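Local coordinates for protein transcriptional regulator (Pseudomonas aeruginosa, PDB 3E7Q) that probably binds regulatory DNA through a TetR-type helix-turn-helix domain and acts as a transcriptional repressor, at residues H30-A35 with G57-V62. Residues are numbered along the deposited sequence; the frame is centred on the assembly and turned at random.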
ATOM      1  N   HIS B  30       5.672 -12.690  12.989  1.00 54.42           N
ATOM      2  CA  HIS B  30       6.618 -13.478  12.237  1.00 53.39           C
ATOM      3  C   HIS B  30       6.621 -13.161  10.776  1.00 52.52           C
ATOM      4  O   HIS B  30       7.438 -13.702  10.044  1.00 53.33           O
ATOM      5  CB  HIS B  30       6.333 -14.966  12.421  1.00 52.98           C
ATOM      6  CG  HIS B  30       6.436 -15.415  13.837  1.00 53.71           C
ATOM      7  ND1 HIS B  30       7.629 -15.404  14.534  1.00 54.67           N
ATOM      8  CD2 HIS B  30       5.495 -15.875  14.698  1.00 52.90           C
ATOM      9  CE1 HIS B  30       7.418 -15.851  15.760  1.00 52.32           C
ATOM     10  NE2 HIS B  30       6.135 -16.150  15.885  1.00 51.59           N
ATOM     11  N   GLY B  31       5.701 -12.320  10.329  1.00 51.82           N
ATOM     12  CA  GLY B  31       5.385 -12.248   8.894  1.00 50.47           C
ATOM     13  C   GLY B  31       4.697 -13.503   8.339  1.00 49.10           C
ATOM     14  O   GLY B  31       4.599 -14.540   8.986  1.00 47.63           O
ATOM     15  N   PHE B  32       4.218 -13.404   7.107  1.00 49.00           N
ATOM     16  CA  PHE B  32       3.629 -14.573   6.457  1.00 49.02           C
ATOM     17  C   PHE B  32       4.635 -15.652   6.241  1.00 48.13           C
ATOM     18  O   PHE B  32       4.345 -16.813   6.507  1.00 46.95           O
ATOM     19  CB  PHE B  32       2.993 -14.249   5.120  1.00 49.64           C
ATOM     20  CG  PHE B  32       2.526 -15.480   4.361  1.00 50.21           C
ATOM     21  CD1 PHE B  32       1.345 -16.103   4.686  1.00 50.72           C
ATOM     22  CD2 PHE B  32       3.299 -16.024   3.322  1.00 53.34           C
ATOM     23  CE1 PHE B  32       0.915 -17.236   3.986  1.00 52.32           C
ATOM     24  CE2 PHE B  32       2.886 -17.177   2.647  1.00 51.84           C
ATOM     25  CZ  PHE B  32       1.682 -17.761   2.958  1.00 50.46           C
ATOM     26  N   GLN B  33       5.808 -15.279   5.735  1.00 47.99           N
ATOM     27  CA  GLN B  33       6.842 -16.296   5.440  1.00 48.67           C
ATOM     28  C   GLN B  33       7.251 -17.034   6.728  1.00 48.02           C
ATOM     29  O   GLN B  33       7.507 -18.248   6.717  1.00 48.47           O
ATOM     30  CB  GLN B  33       8.091 -15.680   4.768  1.00 47.92           C
ATOM     31  CG  GLN B  33       7.840 -14.888   3.500  1.00 50.58           C
ATOM     32  CD  GLN B  33       7.651 -13.376   3.782  1.00 52.48           C
ATOM     33  OE1 GLN B  33       7.066 -12.998   4.819  1.00 53.41           O
ATOM     34  NE2 GLN B  33       8.128 -12.517   2.857  1.00 49.61           N
ATOM     35  N   GLY B  34       7.327 -16.302   7.837  1.00 48.05           N
ATOM     36  CA  GLY B  34       7.738 -16.925   9.091  1.00 48.57           C
ATOM     37  C   GLY B  34       6.655 -17.622   9.910  1.00 48.54           C
ATOM     38  O   GLY B  34       6.980 -18.379  10.814  1.00 48.02           O
ATOM     39  N   ALA B  35       5.377 -17.331   9.628  1.00 48.68           N
ATOM     40  CA  ALA B  35       4.257 -17.961  10.350  1.00 48.94           C
ATOM     41  C   ALA B  35       4.205 -19.445  10.031  1.00 48.68           C
ATOM     42  O   ALA B  35       4.688 -19.855   8.992  1.00 50.27           O
ATOM     43  CB  ALA B  35       2.896 -17.272   9.999  1.00 48.17           C
ATOM     44  N   GLY B  57      -3.942 -26.318   6.620  1.00 63.18           N
ATOM     45  CA  GLY B  57      -2.585 -25.823   6.762  1.00 59.84           C
ATOM     46  C   GLY B  57      -2.568 -24.322   6.961  1.00 56.85           C
ATOM     47  O   GLY B  57      -3.617 -23.690   7.192  1.00 55.62           O
ATOM     48  N   LYS B  58      -1.367 -23.775   6.873  1.00 52.95           N
ATOM     49  CA  LYS B  58      -1.141 -22.383   7.072  1.00 51.56           C
ATOM     50  C   LYS B  58      -1.891 -21.572   5.996  1.00 49.83           C
ATOM     51  O   LYS B  58      -2.694 -20.723   6.321  1.00 50.29           O
ATOM     52  CB  LYS B  58       0.352 -22.104   7.026  1.00 51.85           C
ATOM     53  CG  LYS B  58       0.747 -20.629   7.069  1.00 52.83           C
ATOM     54  CD  LYS B  58       2.012 -20.504   6.268  1.00 55.46           C
ATOM     55  CE  LYS B  58       2.717 -19.209   6.448  1.00 56.24           C
ATOM     56  NZ  LYS B  58       4.144 -19.468   6.167  1.00 56.95           N
ATOM     57  N   ASP B  59      -1.677 -21.862   4.729  1.00 47.18           N
ATOM     58  CA  ASP B  59      -2.349 -21.087   3.681  1.00 46.37           C
ATOM     59  C   ASP B  59      -3.845 -20.901   3.980  1.00 44.28           C
ATOM     60  O   ASP B  59      -4.354 -19.817   3.878  1.00 43.02           O
ATOM     61  CB  ASP B  59      -2.131 -21.705   2.292  1.00 44.99           C
ATOM     62  CG  ASP B  59      -0.691 -21.700   1.870  1.00 48.48           C
ATOM     63  OD1 ASP B  59       0.175 -21.036   2.548  1.00 49.76           O
ATOM     64  OD2 ASP B  59      -0.406 -22.384   0.833  1.00 53.13           O
ATOM     65  N   ALA B  60      -4.513 -21.986   4.356  1.00 43.16           N
ATOM     66  CA  ALA B  60      -5.924 -21.992   4.651  1.00 42.45           C
ATOM     67  C   ALA B  60      -6.304 -21.165   5.894  1.00 42.32           C
ATOM     68  O   ALA B  60      -7.360 -20.559   5.935  1.00 41.50           O
ATOM     69  CB  ALA B  60      -6.363 -23.387   4.839  1.00 43.70           C
ATOM     70  N   LEU B  61      -5.449 -21.149   6.910  1.00 41.75           N
ATOM     71  CA  LEU B  61      -5.678 -20.321   8.096  1.00 40.67           C
ATOM     72  C   LEU B  61      -5.527 -18.855   7.753  1.00 39.17           C
ATOM     73  O   LEU B  61      -6.275 -18.029   8.231  1.00 37.76           O
ATOM     74  CB  LEU B  61      -4.726 -20.709   9.255  1.00 40.72           C
ATOM     75  CG  LEU B  61      -5.095 -22.006   9.960  1.00 41.36           C
ATOM     76  CD1 LEU B  61      -3.897 -22.600  10.773  1.00 43.96           C
ATOM     77  CD2 LEU B  61      -6.337 -21.799  10.847  1.00 41.02           C
ATOM     78  N   VAL B  62      -4.570 -18.532   6.909  1.00 39.45           N
ATOM     79  CA  VAL B  62      -4.313 -17.120   6.541  1.00 40.01           C
ATOM     80  C   VAL B  62      -5.448 -16.590   5.629  1.00 41.01           C
ATOM     81  O   VAL B  62      -5.986 -15.506   5.905  1.00 40.09           O
ATOM     82  CB  VAL B  62      -2.915 -16.936   5.920  1.00 39.64           C
ATOM     83  CG1 VAL B  62      -2.766 -15.585   5.291  1.00 40.26           C
ATOM     84  CG2 VAL B  62      -1.780 -17.179   6.974  1.00 37.70           C
TER
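In this TetR-type DNA-binding domain, the start of helix 58-82, which follows the helix-turn-helix, is tied back to the end of helix 12-34, which precedes it. The two short helical pieces run roughly antiparallel, at 143°, and their axes come no nearer than 11.7 Å, so long side chains have to bridge the gap. K58 does most of that work. Its CG stands anti to the backbone N (chi1 173°), and the chain bends at chi2 before running out across one face of the F32 ring. K58 CE lies against that face, offset toward the rim, 3.6 Å above the plane of the F32 ring, a CH-pi contact. K58 NZ sits almost on the ring normal, a cation-pi pair 4.3 Å from the F32 ring centroid. The ammonium also bonds A35 O, just beyond helix 12-34, and, less securely placed, F32 O in its last turn, which probably helps to stabilise its charge. V62 closes the tight side: its CG2 meets the ring edge 4.0 Å from F32 CD1, while I126 of helix 124-152 packs on both residues. Contact thins at D59, where OD1 alone comes to the ring edge near F32 CZ and little surface is buried, and at Q33, whose CB points away from helix 58-82 and whose NE2 bonds K28 O of the second subunit. The bond from K58 NZ to A35 O, 2.9 Å long, reaches the oxygen from above the carbonyl plane, 39° out of it.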